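PDB 3PEF: 6-phosphogluconate dehydrogenase, NAD-binding from Geobacter metallireducens, which binds NADP+ and, as a beta-hydroxyacid dehydrogenase with succinic semialdehyde reductase activity, probably interconverts succinic semialdehyde and gamma-hydroxybutyrate. Local coordinates for residues V60-L65 with V92-V97; L117-S122 with I135-D140; G180-F185 with E276-I281; H236-L241 with L264-R269. The protein carries 2 engineered substitutions. All coordinates share one frame; numbering follows the deposited sequence.

Interaction 1 of 4, residues V60-L65 with V92-V97. With NAP (NADP nicotinamide-adenine-dinucleotide phosphate), chain I.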
# COMPACT_ATOMS: atom_id res chain seq x y z
N VAL A 60 -1.17 45.19 -3.67
CA VAL A 60 -1.45 43.77 -3.54
C VAL A 60 -0.51 43.00 -4.45
O VAL A 60 -0.36 43.34 -5.62
CB VAL A 60 -2.89 43.46 -4.01
CG1 VAL A 60 -3.14 41.96 -3.96
CG2 VAL A 60 -3.90 44.23 -3.15
N THR A 61 0.14 41.96 -3.91
CA THR A 61 1.07 41.14 -4.69
C THR A 61 0.69 39.67 -4.62
O THR A 61 0.42 39.14 -3.53
CB THR A 61 2.53 41.32 -4.20
OG1 THR A 61 2.94 42.68 -4.38
CG2 THR A 61 3.47 40.40 -4.99
N PHE A 62 0.65 39.00 -5.77
CA PHE A 62 0.34 37.57 -5.82
C PHE A 62 1.64 36.78 -5.94
O PHE A 62 2.59 37.25 -6.56
CB PHE A 62 -0.57 37.27 -7.01
CG PHE A 62 -1.85 38.07 -7.02
CD1 PHE A 62 -2.90 37.71 -6.18
CD2 PHE A 62 -2.00 39.16 -7.86
CE1 PHE A 62 -4.09 38.45 -6.18
CE2 PHE A 62 -3.18 39.90 -7.87
CZ PHE A 62 -4.22 39.55 -7.02
N ALA A 63 1.69 35.59 -5.35
CA ALA A 63 2.85 34.71 -5.49
C ALA A 63 2.42 33.32 -5.92
O ALA A 63 1.42 32.80 -5.42
CB ALA A 63 3.64 34.64 -4.19
N MET A 64 3.18 32.73 -6.83
CA MET A 64 2.86 31.41 -7.37
C MET A 64 4.14 30.58 -7.47
O MET A 64 4.72 30.44 -8.54
CB MET A 64 2.17 31.53 -8.75
CG MET A 64 1.47 30.25 -9.21
SD MET A 64 0.33 29.66 -7.91
CE MET A 64 -0.82 28.69 -8.88
N LEU A 65 4.56 30.04 -6.33
CA LEU A 65 5.85 29.38 -6.19
C LEU A 65 5.70 27.86 -6.04
O LEU A 65 4.62 27.37 -5.71
CB LEU A 65 6.56 29.97 -4.96
CG LEU A 65 6.77 31.48 -5.13
CD1 LEU A 65 7.21 32.15 -3.84
CD2 LEU A 65 7.75 31.76 -6.28
N VAL A 92 -0.59 37.97 -1.26
CA VAL A 92 -1.51 36.87 -1.51
C VAL A 92 -0.73 35.66 -2.05
O VAL A 92 -0.40 35.62 -3.23
CB VAL A 92 -2.59 37.26 -2.54
CG1 VAL A 92 -3.55 36.09 -2.78
CG2 VAL A 92 -3.37 38.51 -2.08
N ASP A 93 -0.42 34.71 -1.19
CA ASP A 93 0.35 33.55 -1.63
C ASP A 93 -0.56 32.47 -2.19
O ASP A 93 -1.41 31.91 -1.47
CB ASP A 93 1.24 32.98 -0.51
CG ASP A 93 2.38 32.08 -1.06
OD1 ASP A 93 2.33 31.69 -2.24
OD2 ASP A 93 3.32 31.79 -0.30
N MET A 94 -0.39 32.19 -3.48
CA MET A 94 -1.24 31.23 -4.19
C MET A 94 -0.54 29.89 -4.43
O MET A 94 -1.08 28.97 -5.08
CB MET A 94 -1.76 31.84 -5.49
CG MET A 94 -2.39 33.22 -5.27
SD MET A 94 -3.05 33.99 -6.77
CE MET A 94 -4.50 32.97 -7.13
N SER A 95 0.65 29.76 -3.86
CA SER A 95 1.40 28.51 -3.91
C SER A 95 0.69 27.37 -3.19
O SER A 95 0.03 27.59 -2.17
CB SER A 95 2.77 28.69 -3.27
OG SER A 95 3.40 29.88 -3.73
N THR A 96 0.85 26.14 -3.68
CA THR A 96 0.37 24.98 -2.94
C THR A 96 1.38 24.60 -1.88
O THR A 96 2.52 24.19 -2.18
CB THR A 96 0.11 23.78 -3.83
OG1 THR A 96 -0.80 24.17 -4.86
CG2 THR A 96 -0.50 22.63 -3.00
N VAL A 97 0.95 24.72 -0.63
CA VAL A 97 1.83 24.65 0.51
C VAL A 97 1.02 24.07 1.66
O VAL A 97 -0.21 23.98 1.56
CB VAL A 97 2.28 26.08 0.82
CG1 VAL A 97 2.46 26.31 2.27
CG2 VAL A 97 3.53 26.46 -0.03
PA NAP I . 6.71 25.61 -12.08
O1A NAP I . 7.76 24.60 -11.83
O2A NAP I . 6.47 25.94 -13.50
O5B NAP I . 7.06 26.96 -11.29
C5B NAP I . 7.65 26.91 -10.02
C4B NAP I . 7.99 28.35 -9.64
O4B NAP I . 8.55 28.34 -8.34
C3B NAP I . 9.04 28.94 -10.57
O3B NAP I . 8.71 30.30 -10.70
C2B NAP I . 10.31 28.80 -9.77
O2B NAP I . 11.32 29.73 -10.08
C1B NAP I . 9.76 29.06 -8.38
N9A NAP I . 10.70 28.62 -7.34
C8A NAP I . 11.02 27.32 -7.03
N7A NAP I . 11.93 27.33 -6.03
C5A NAP I . 12.21 28.62 -5.72
C6A NAP I . 13.04 29.18 -4.77
N6A NAP I . 13.77 28.40 -3.98
N1A NAP I . 13.12 30.54 -4.66
C2A NAP I . 12.36 31.35 -5.49
N3A NAP I . 11.52 30.78 -6.43
C4A NAP I . 11.44 29.44 -6.53
O3 NAP I . 5.38 25.05 -11.42
PN NAP I . 3.90 25.63 -11.42
O1N NAP I . 2.98 24.60 -11.93
O2N NAP I . 3.86 26.98 -12.02
O5D NAP I . 3.81 25.68 -9.82
C5D NAP I . 3.50 26.83 -9.08
C4D NAP I . 2.58 26.39 -7.94
O4D NAP I . 1.27 26.13 -8.40
C3D NAP I . 3.02 25.07 -7.33
O3D NAP I . 2.77 25.20 -5.95
C2D NAP I . 2.11 24.03 -7.97
O2D NAP I . 1.94 22.94 -7.11
C1D NAP I . 0.83 24.83 -8.06
N1N NAP I . -0.18 24.42 -9.06
C2N NAP I . 0.19 23.93 -10.27
C3N NAP I . -0.77 23.60 -11.22
C7N NAP I . -0.35 23.12 -12.58
O7N NAP I . -1.28 22.38 -13.30
N7N NAP I . 0.87 23.35 -13.10
C4N NAP I . -2.13 23.76 -10.94
C5N NAP I . -2.50 24.28 -9.70
C6N NAP I . -1.52 24.63 -8.77
P2B NAP I . 12.34 29.49 -11.32
O1X NAP I . 13.55 30.36 -11.03
O2X NAP I . 12.70 28.04 -11.37
O3X NAP I . 11.66 29.88 -12.61
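Strands 60-63 and 90-93 pair in parallel in the Rossmann-type domain, and residues 64-65 and 94-97 continue as loops toward NADP+. The pairing begins with a short bond from Val92 N to Thr61 O (2.7 Å), nearly along the carbonyl axis. Val92 O takes Ala63 N from above its carbonyl plane, and Ala63 O receives Met94 N in plane. On the face bearing Phe62 and Val92, the valine is the bump: its CB rests against Phe62 CD1 at 3.7 Å. Its CG2 reaches Val60 CG1, which lies 4.0 Å above the plane of the Phe62 ring, offset toward the rim. Beyond the strand end, Met94 bends at chi3 (70°) and sets SD obliquely beside the same ring, a Met-aromatic contact 4.8 Å from the centroid. Phe62 therefore lies in a hollow walled by Val60, Val92 and Met94, and Met154 of helix 141-154 also packs on it. Met64, bent at chi2, fills the next hollow: SD sits against Met94 O, and CE reaches the nicotinamide ribose at O4D. Thr96 N donates to the ribose hydroxyl O3D at 3.1 Å. At the strand end, Asp93 OD1 closes an Asx turn by accepting both Ser95 N and Ser95 OG, the hydroxyl on its syn lone pair. With its proton given to Asp93, Ser95 OG is fixed as acceptor for Leu65 N at 2.9 Å, along a fairly straight bond (158°).

Interaction 2 of 4, residues L117-S122 with I135-D140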
# COMPACT_ATOMS: atom_id res chain seq x y z
N LEU A 117 -3.14 36.77 2.74
CA LEU A 117 -4.23 35.92 2.24
C LEU A 117 -3.55 34.76 1.55
O LEU A 117 -2.65 34.97 0.74
CB LEU A 117 -5.03 36.69 1.18
CG LEU A 117 -6.56 36.71 0.91
CD1 LEU A 117 -6.87 36.65 -0.59
CD2 LEU A 117 -7.41 35.70 1.69
N GLU A 118 -3.93 33.53 1.85
CA GLU A 118 -3.48 32.42 1.00
C GLU A 118 -4.56 32.20 -0.02
O GLU A 118 -5.73 32.33 0.31
CB GLU A 118 -3.25 31.14 1.80
CG GLU A 118 -4.52 30.54 2.39
CD GLU A 118 -4.25 29.23 3.10
OE1 GLU A 118 -5.16 28.72 3.78
OE2 GLU A 118 -3.13 28.70 2.98
N ALA A 119 -4.19 31.87 -1.25
CA ALA A 119 -5.21 31.52 -2.24
C ALA A 119 -4.70 30.53 -3.27
O ALA A 119 -4.53 30.89 -4.43
CB ALA A 119 -5.79 32.79 -2.90
N PRO A 120 -4.47 29.27 -2.85
CA PRO A 120 -4.06 28.25 -3.82
C PRO A 120 -5.21 27.99 -4.79
O PRO A 120 -6.36 28.37 -4.49
CB PRO A 120 -3.83 27.02 -2.94
CG PRO A 120 -4.80 27.21 -1.80
CD PRO A 120 -4.77 28.70 -1.53
N VAL A 121 -4.92 27.37 -5.93
CA VAL A 121 -5.92 27.24 -6.98
C VAL A 121 -6.11 25.80 -7.44
O VAL A 121 -5.22 24.96 -7.29
CB VAL A 121 -5.58 28.12 -8.23
CG1 VAL A 121 -5.27 29.52 -7.82
CG2 VAL A 121 -4.41 27.53 -9.02
N SER A 122 -7.28 25.54 -8.00
CA SER A 122 -7.55 24.27 -8.66
C SER A 122 -7.71 24.56 -10.17
O SER A 122 -8.34 25.54 -10.55
CB SER A 122 -8.81 23.62 -8.05
OG SER A 122 -9.12 22.40 -8.69
N ILE A 135 -10.33 29.55 -7.23
CA ILE A 135 -9.44 30.18 -6.27
C ILE A 135 -9.93 29.93 -4.84
O ILE A 135 -11.04 30.32 -4.49
CB ILE A 135 -9.29 31.69 -6.57
CG1 ILE A 135 -8.83 31.86 -8.02
CG2 ILE A 135 -8.31 32.37 -5.61
CD1 ILE A 135 -8.45 33.28 -8.41
N LEU A 136 -9.10 29.29 -4.03
CA LEU A 136 -9.48 28.86 -2.69
C LEU A 136 -8.83 29.75 -1.61
O LEU A 136 -7.83 29.38 -1.01
CB LEU A 136 -9.05 27.40 -2.48
CG LEU A 136 -9.41 26.45 -3.63
CD1 LEU A 136 -8.65 25.13 -3.56
CD2 LEU A 136 -10.94 26.22 -3.64
N ALA A 137 -9.39 30.93 -1.37
CA ALA A 137 -8.73 31.88 -0.49
C ALA A 137 -9.06 31.63 0.97
O ALA A 137 -10.11 31.08 1.29
CB ALA A 137 -9.10 33.32 -0.88
N ALA A 138 -8.15 32.03 1.84
CA ALA A 138 -8.36 31.94 3.28
C ALA A 138 -7.45 32.98 3.94
O ALA A 138 -6.30 33.16 3.53
CB ALA A 138 -8.03 30.53 3.79
N GLY A 139 -7.98 33.68 4.94
CA GLY A 139 -7.25 34.77 5.56
C GLY A 139 -7.97 36.11 5.52
O GLY A 139 -9.18 36.16 5.43
N ASP A 140 -7.19 37.19 5.58
CA ASP A 140 -7.71 38.56 5.65
C ASP A 140 -8.82 38.87 4.64
O ASP A 140 -8.61 38.87 3.43
CB ASP A 140 -6.55 39.55 5.50
CG ASP A 140 -6.95 40.98 5.84
OD1 ASP A 140 -6.25 41.63 6.65
OD2 ASP A 140 -7.94 41.47 5.27
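The tightest fit lies where Glu118 faces Ala138. Their backbones exchange two hydrogen bonds, Glu118 N to Ala138 O and Ala138 N to Glu118 O, both 2.9 Å, while Ala137 CA presses on Glu118 O at 3.1 Å. Glu118 CG occupies the crowded position between backbone N and carbonyl carbon (chi1 66°); from there the extended chain runs past Ala138, with OE1 3.4 Å from its CB. The carboxylate is held by the backbone amides of Gly165 and Ala168 and by Ser102 OG. This is the point where the mixed Rossmann-type sheet changes direction: strands 115-122 and 133-139 are antiparallel. The first strand is broken at Ala119-Pro120, yet Pro120 O still accepts Leu136 N, nearly along the C=O axis. Ala119 CB fills the dip between Ile135 CG2 (3.7 Å) and Ala137, and Pro120 CD lies against Leu136 O. Packing slackens toward Val121 and Ile135, whose CG1 atoms are 4.3 Å apart; Val121 turns to NADP+ and its O accepts Lys171 NZ, the predicted active-site lysine. At the other end Leu117 places CD2 3.3 Å from Ala138 O, but Gly139 and Asp140 are partly exposed. Asp140 OD2 points away to cap Leu143 N, at the start of helix 141-154.

Interaction 3 of 4, residues G180-F185 with E276-I281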
# COMPACT_ATOMS: atom_id res chain seq x y z
N GLY A 180 -4.49 10.17 -6.43
CA GLY A 180 -4.89 8.78 -6.34
C GLY A 180 -5.68 8.35 -7.56
O GLY A 180 -5.47 7.26 -8.10
N MET A 181 -6.60 9.21 -8.02
CA MET A 181 -7.38 8.79 -9.18
C MET A 181 -6.54 8.68 -10.46
O MET A 181 -6.77 7.78 -11.25
CB MET A 181 -8.72 9.53 -9.34
CG MET A 181 -8.69 10.97 -9.74
SD MET A 181 -10.34 11.72 -9.43
CE MET A 181 -11.20 11.33 -10.96
N MET A 182 -5.54 9.55 -10.63
CA MET A 182 -4.60 9.38 -11.75
C MET A 182 -3.86 8.04 -11.65
O MET A 182 -3.74 7.28 -12.63
CB MET A 182 -3.62 10.56 -11.84
CG MET A 182 -2.59 10.46 -12.98
SD MET A 182 -3.34 10.43 -14.64
CE MET A 182 -3.97 12.10 -14.73
N ALA A 183 -3.37 7.73 -10.46
CA ALA A 183 -2.66 6.48 -10.24
C ALA A 183 -3.55 5.28 -10.58
O ALA A 183 -3.13 4.34 -11.26
CB ALA A 183 -2.16 6.39 -8.80
N CYS A 184 -4.80 5.32 -10.13
CA CYS A 184 -5.72 4.22 -10.37
C CYS A 184 -6.05 4.11 -11.86
O CYS A 184 -6.08 3.02 -12.41
CB CYS A 184 -7.00 4.39 -9.55
SG CYS A 184 -6.70 4.16 -7.79
N PHE A 185 -6.31 5.25 -12.48
CA PHE A 185 -6.67 5.34 -13.89
C PHE A 185 -5.56 4.70 -14.74
O PHE A 185 -5.83 3.89 -15.62
CB PHE A 185 -6.86 6.82 -14.24
CG PHE A 185 -7.20 7.10 -15.69
CD1 PHE A 185 -8.32 6.54 -16.29
CD2 PHE A 185 -6.44 8.01 -16.43
CE1 PHE A 185 -8.66 6.84 -17.61
CE2 PHE A 185 -6.76 8.32 -17.77
CZ PHE A 185 -7.87 7.73 -18.36
N GLU A 276 7.99 16.02 -16.51
CA GLU A 276 6.91 15.80 -17.48
C GLU A 276 5.55 15.95 -16.78
O GLU A 276 5.50 16.21 -15.57
CB GLU A 276 7.05 14.42 -18.12
CG GLU A 276 8.38 14.28 -18.90
CD GLU A 276 8.60 12.87 -19.42
OE1 GLU A 276 7.78 12.00 -19.10
OE2 GLU A 276 9.60 12.64 -20.13
N ASP A 277 4.46 15.82 -17.53
CA ASP A 277 3.14 15.89 -16.90
C ASP A 277 2.96 14.80 -15.86
O ASP A 277 3.54 13.72 -15.98
CB ASP A 277 2.03 15.73 -17.94
CG ASP A 277 0.68 16.15 -17.40
OD1 ASP A 277 0.56 17.32 -16.97
OD2 ASP A 277 -0.24 15.30 -17.37
N PHE A 278 2.12 15.05 -14.85
CA PHE A 278 1.93 14.04 -13.82
C PHE A 278 1.31 12.75 -14.39
O PHE A 278 1.47 11.68 -13.82
CB PHE A 278 1.16 14.57 -12.61
CG PHE A 278 -0.32 14.75 -12.82
CD1 PHE A 278 -0.80 15.63 -13.77
CD2 PHE A 278 -1.23 14.05 -12.04
CE1 PHE A 278 -2.17 15.79 -13.96
CE2 PHE A 278 -2.59 14.22 -12.21
CZ PHE A 278 -3.06 15.10 -13.17
N SER A 279 0.65 12.84 -15.54
CA SER A 279 0.15 11.63 -16.19
C SER A 279 1.28 10.72 -16.65
O SER A 279 1.04 9.57 -16.99
CB SER A 279 -0.77 11.96 -17.37
OG SER A 279 -0.13 12.88 -18.25
N ALA A 280 2.52 11.22 -16.64
CA ALA A 280 3.67 10.38 -16.98
C ALA A 280 3.86 9.20 -16.02
O ALA A 280 4.61 8.27 -16.31
CB ALA A 280 4.97 11.23 -17.09
N ILE A 281 3.18 9.23 -14.87
CA ILE A 281 3.22 8.09 -13.97
C ILE A 281 2.84 6.81 -14.74
O ILE A 281 3.28 5.71 -14.40
CB ILE A 281 2.33 8.29 -12.70
CG1 ILE A 281 2.61 7.19 -11.68
CG2 ILE A 281 0.87 8.39 -13.08
CD1 ILE A 281 1.72 7.20 -10.43
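An Asx turn opens the short 3-10 turn that packs residues Glu276-Ile281 against the long helix 166-194 of the all-helical C-terminal domain. Asp277 OD2 accepts Ser279 OG on its anti lone pair at 2.6 Å, and Ser279 N from above the carboxylate plane. Its charge also has a salt-bridge partner, Lys219, while OD1 takes the amides of Ala231 and Phe232. No hydrogen bond joins the two segments; the contact is made largely by Met182, pointing from the helix into the turn. CG stands anti to the backbone N (chi1 180°), and bends at chi2 and chi3 curl the tip toward Phe278. Met182 CE thereby meets the ring obliquely, 3.5 Å from Phe278 CZ, and SD stands obliquely to the ring in a Met-aromatic contact, 5.1 Å from the centroid. Phe278 meets it with CG in the crowded position between N and carbonyl carbon (chi1 76°). Ser279 packs beside the thioether, its CA and CB both 4.0 Å from Met182 SD. Phe232 also meets the Phe278 ring, and Phe265 of helix 256-270 lies against both Phe278 and Ile281. Three residues after Phe278, Ile281 touches the helix at two points: CG2 meets Met182 CG at 4.0 Å, and CD1 reaches Ala183 CB at 4.3 Å.

Interaction 4 of 4, residues H236-L241 with L264-R269. With NAP (NADP nicotinamide-adenine-dinucleotide phosphate), chain I.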
# COMPACT_ATOMS: atom_id res chain seq x y z
N HIS A 236 5.57 18.19 -8.84
CA HIS A 236 4.64 18.96 -8.01
C HIS A 236 3.47 18.12 -7.52
O HIS A 236 3.00 18.31 -6.39
CB HIS A 236 4.15 20.23 -8.71
CG HIS A 236 5.25 21.18 -9.08
ND1 HIS A 236 6.39 21.33 -8.31
CD2 HIS A 236 5.40 22.01 -10.13
CE1 HIS A 236 7.19 22.21 -8.87
NE2 HIS A 236 6.61 22.65 -9.98
N MET A 237 2.98 17.22 -8.36
CA MET A 237 1.93 16.27 -7.92
C MET A 237 2.46 15.49 -6.73
O MET A 237 1.77 15.32 -5.71
CB MET A 237 1.56 15.29 -9.05
CG MET A 237 0.57 14.18 -8.64
SD MET A 237 -1.13 14.78 -8.36
CE MET A 237 -1.13 15.17 -6.64
N GLN A 238 3.69 15.02 -6.84
CA GLN A 238 4.27 14.20 -5.78
C GLN A 238 4.45 15.01 -4.49
O GLN A 238 4.24 14.50 -3.40
CB GLN A 238 5.62 13.59 -6.23
CG GLN A 238 6.13 12.46 -5.32
CD GLN A 238 7.04 12.97 -4.21
OE1 GLN A 238 8.05 13.60 -4.47
NE2 GLN A 238 6.68 12.68 -2.98
N LYS A 239 4.87 16.26 -4.64
CA LYS A 239 5.02 17.16 -3.50
C LYS A 239 3.66 17.35 -2.80
O LYS A 239 3.58 17.38 -1.58
CB LYS A 239 5.58 18.52 -3.96
CG LYS A 239 5.56 19.63 -2.89
CD LYS A 239 4.31 20.52 -2.98
CE LYS A 239 4.27 21.27 -4.30
NZ LYS A 239 3.12 22.21 -4.42
N ASP A 240 2.59 17.47 -3.58
CA ASP A 240 1.25 17.64 -3.02
C ASP A 240 0.83 16.40 -2.23
O ASP A 240 0.28 16.51 -1.14
CB ASP A 240 0.22 17.95 -4.10
CG ASP A 240 0.33 19.39 -4.64
OD1 ASP A 240 1.15 20.20 -4.14
OD2 ASP A 240 -0.43 19.72 -5.58
N LEU A 241 1.12 15.22 -2.77
CA LEU A 241 0.82 13.97 -2.07
C LEU A 241 1.64 13.87 -0.78
O LEU A 241 1.14 13.48 0.27
CB LEU A 241 1.10 12.79 -3.00
CG LEU A 241 -0.04 12.07 -3.74
CD1 LEU A 241 -1.42 12.75 -3.63
CD2 LEU A 241 0.33 11.79 -5.19
N LEU A 264 4.17 5.66 -5.52
CA LEU A 264 4.19 5.46 -6.98
C LEU A 264 4.65 6.73 -7.72
O LEU A 264 5.41 6.66 -8.69
CB LEU A 264 2.83 4.98 -7.49
CG LEU A 264 2.33 3.66 -6.88
CD1 LEU A 264 0.84 3.44 -7.11
CD2 LEU A 264 3.15 2.48 -7.38
N PHE A 265 4.20 7.90 -7.27
CA PHE A 265 4.68 9.12 -7.91
C PHE A 265 6.17 9.32 -7.67
O PHE A 265 6.89 9.81 -8.55
CB PHE A 265 3.85 10.34 -7.53
CG PHE A 265 2.60 10.47 -8.36
CD1 PHE A 265 1.37 10.09 -7.86
CD2 PHE A 265 2.68 10.95 -9.67
CE1 PHE A 265 0.22 10.20 -8.64
CE2 PHE A 265 1.53 11.06 -10.46
CZ PHE A 265 0.30 10.68 -9.94
N LYS A 266 6.64 8.93 -6.48
CA LYS A 266 8.08 8.97 -6.20
C LYS A 266 8.83 8.08 -7.17
O LYS A 266 9.94 8.40 -7.60
CB LYS A 266 8.38 8.52 -4.76
CG LYS A 266 8.05 9.54 -3.66
CD LYS A 266 8.27 8.91 -2.27
CE LYS A 266 7.80 9.82 -1.15
NZ LYS A 266 8.01 9.23 0.23
N GLY A 267 8.23 6.94 -7.50
CA GLY A 267 8.84 6.02 -8.43
C GLY A 267 8.98 6.68 -9.79
O GLY A 267 10.03 6.57 -10.45
N ALA A 268 7.93 7.37 -10.21
CA ALA A 268 7.99 8.11 -11.46
C ALA A 268 9.07 9.19 -11.44
O ALA A 268 9.74 9.41 -12.45
CB ALA A 268 6.62 8.71 -11.82
N ARG A 269 9.27 9.87 -10.31
CA ARG A 269 10.36 10.86 -10.25
C ARG A 269 11.70 10.19 -10.42
O ARG A 269 12.59 10.74 -11.06
CB ARG A 269 10.38 11.62 -8.92
CG ARG A 269 9.22 12.54 -8.72
CD ARG A 269 9.41 13.36 -7.48
NE ARG A 269 10.41 14.41 -7.69
CZ ARG A 269 10.64 15.38 -6.81
NH1 ARG A 269 9.95 15.42 -5.67
NH2 ARG A 269 11.55 16.31 -7.05
PA NAP I . 6.71 25.61 -12.08
O1A NAP I . 7.76 24.60 -11.83
O2A NAP I . 6.47 25.94 -13.50
O5B NAP I . 7.06 26.96 -11.29
C5B NAP I . 7.65 26.91 -10.02
C4B NAP I . 7.99 28.35 -9.64
O4B NAP I . 8.55 28.34 -8.34
C3B NAP I . 9.04 28.94 -10.57
O3B NAP I . 8.71 30.30 -10.70
C2B NAP I . 10.31 28.80 -9.77
O2B NAP I . 11.32 29.73 -10.08
C1B NAP I . 9.76 29.06 -8.38
N9A NAP I . 10.70 28.62 -7.34
C8A NAP I . 11.02 27.32 -7.03
N7A NAP I . 11.93 27.33 -6.03
C5A NAP I . 12.21 28.62 -5.72
C6A NAP I . 13.04 29.18 -4.77
N6A NAP I . 13.77 28.40 -3.98
N1A NAP I . 13.12 30.54 -4.66
C2A NAP I . 12.36 31.35 -5.49
N3A NAP I . 11.52 30.78 -6.43
C4A NAP I . 11.44 29.44 -6.53
O3 NAP I . 5.38 25.05 -11.42
PN NAP I . 3.90 25.63 -11.42
O1N NAP I . 2.98 24.60 -11.93
O2N NAP I . 3.86 26.98 -12.02
O5D NAP I . 3.81 25.68 -9.82
C5D NAP I . 3.50 26.83 -9.08
C4D NAP I . 2.58 26.39 -7.94
O4D NAP I . 1.27 26.13 -8.40
C3D NAP I . 3.02 25.07 -7.33
O3D NAP I . 2.77 25.20 -5.95
C2D NAP I . 2.11 24.03 -7.97
O2D NAP I . 1.94 22.94 -7.11
C1D NAP I . 0.83 24.83 -8.06
N1N NAP I . -0.18 24.42 -9.06
C2N NAP I . 0.19 23.93 -10.27
C3N NAP I . -0.77 23.60 -11.22
C7N NAP I . -0.35 23.12 -12.58
O7N NAP I . -1.28 22.38 -13.30
N7N NAP I . 0.87 23.35 -13.10
C4N NAP I . -2.13 23.76 -10.94
C5N NAP I . -2.50 24.28 -9.70
C6N NAP I . -1.52 24.63 -8.77
P2B NAP I . 12.34 29.49 -11.32
O1X NAP I . 13.55 30.36 -11.03
O2X NAP I . 12.70 28.04 -11.37
O3X NAP I . 11.66 29.88 -12.61
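Lys239 NZ is gripped by three firm partners. Asp240 OD1 forms a salt bridge with it at 2.8 Å through the syn lone pair. Lys239 NZ also donates to the ribose hydroxyl O2D of NADP+ at 3.0 Å, and to Thr96 O. Weaker bonds run to NADP+ O3D and Ala66 O. On the same helix, His236 offers its edge to the pyrophosphate, NE2 pointing almost straight (177°) at O1A over 2.9 Å. These groups face the cofactor; the other side of helix 236-241 packs on helix 264-269, the segment axes crossing at -148° and 9.2 Å apart at closest approach, in the helical C-terminal domain. There Met237 lays CG over the centre of the Phe265 ring, 3.8 Å from the centroid, a CH-pi contact. Leu241 CD2 reaches Phe265 CD1 at 3.3 Å. Gln238, bent at chi2 (-91°), slides alongside Phe265. Its OE1 receives Arg269 NH1 at the guanidinium edge (2.9 Å), though the placing of NH1 is less sure; NE2 packs against Lys266 CG and binds Asn262 OD1 of its own chain and Asp249 OD1 of the third subunit. With Asp240 paired to it amid several acceptors, Lys239 probably stays protonated, consistent with a positively charged anchor for the ribose hydroxyls.

Overall arrangement
Interactions 1 and 2 are parts of one sheet, their centres 9 Å apart: strand 90-93 lies between 60-63 and 115-122, and Asp93 O accepts Ala119 N at 2.8 Å. Interactions 3 and 4, also with centres 9 Å apart, form one core in the helical domain, where Ile281 CB meets Phe265 CE2 at 3.7 Å; along the chain interaction 4 is nested within the loop that interaction 3 closes. The domains meet at the cofactor. Although the centres of interactions 1 and 4 are 22 Å apart, Thr96 CG2 packs on Asp240 OD1 at 3.2 Å, and both contacts touch NADP+. The side chains of Thr96 and Pro120 approach that of Lys171, the predicted active-site residue, to about 3 and 4 Å.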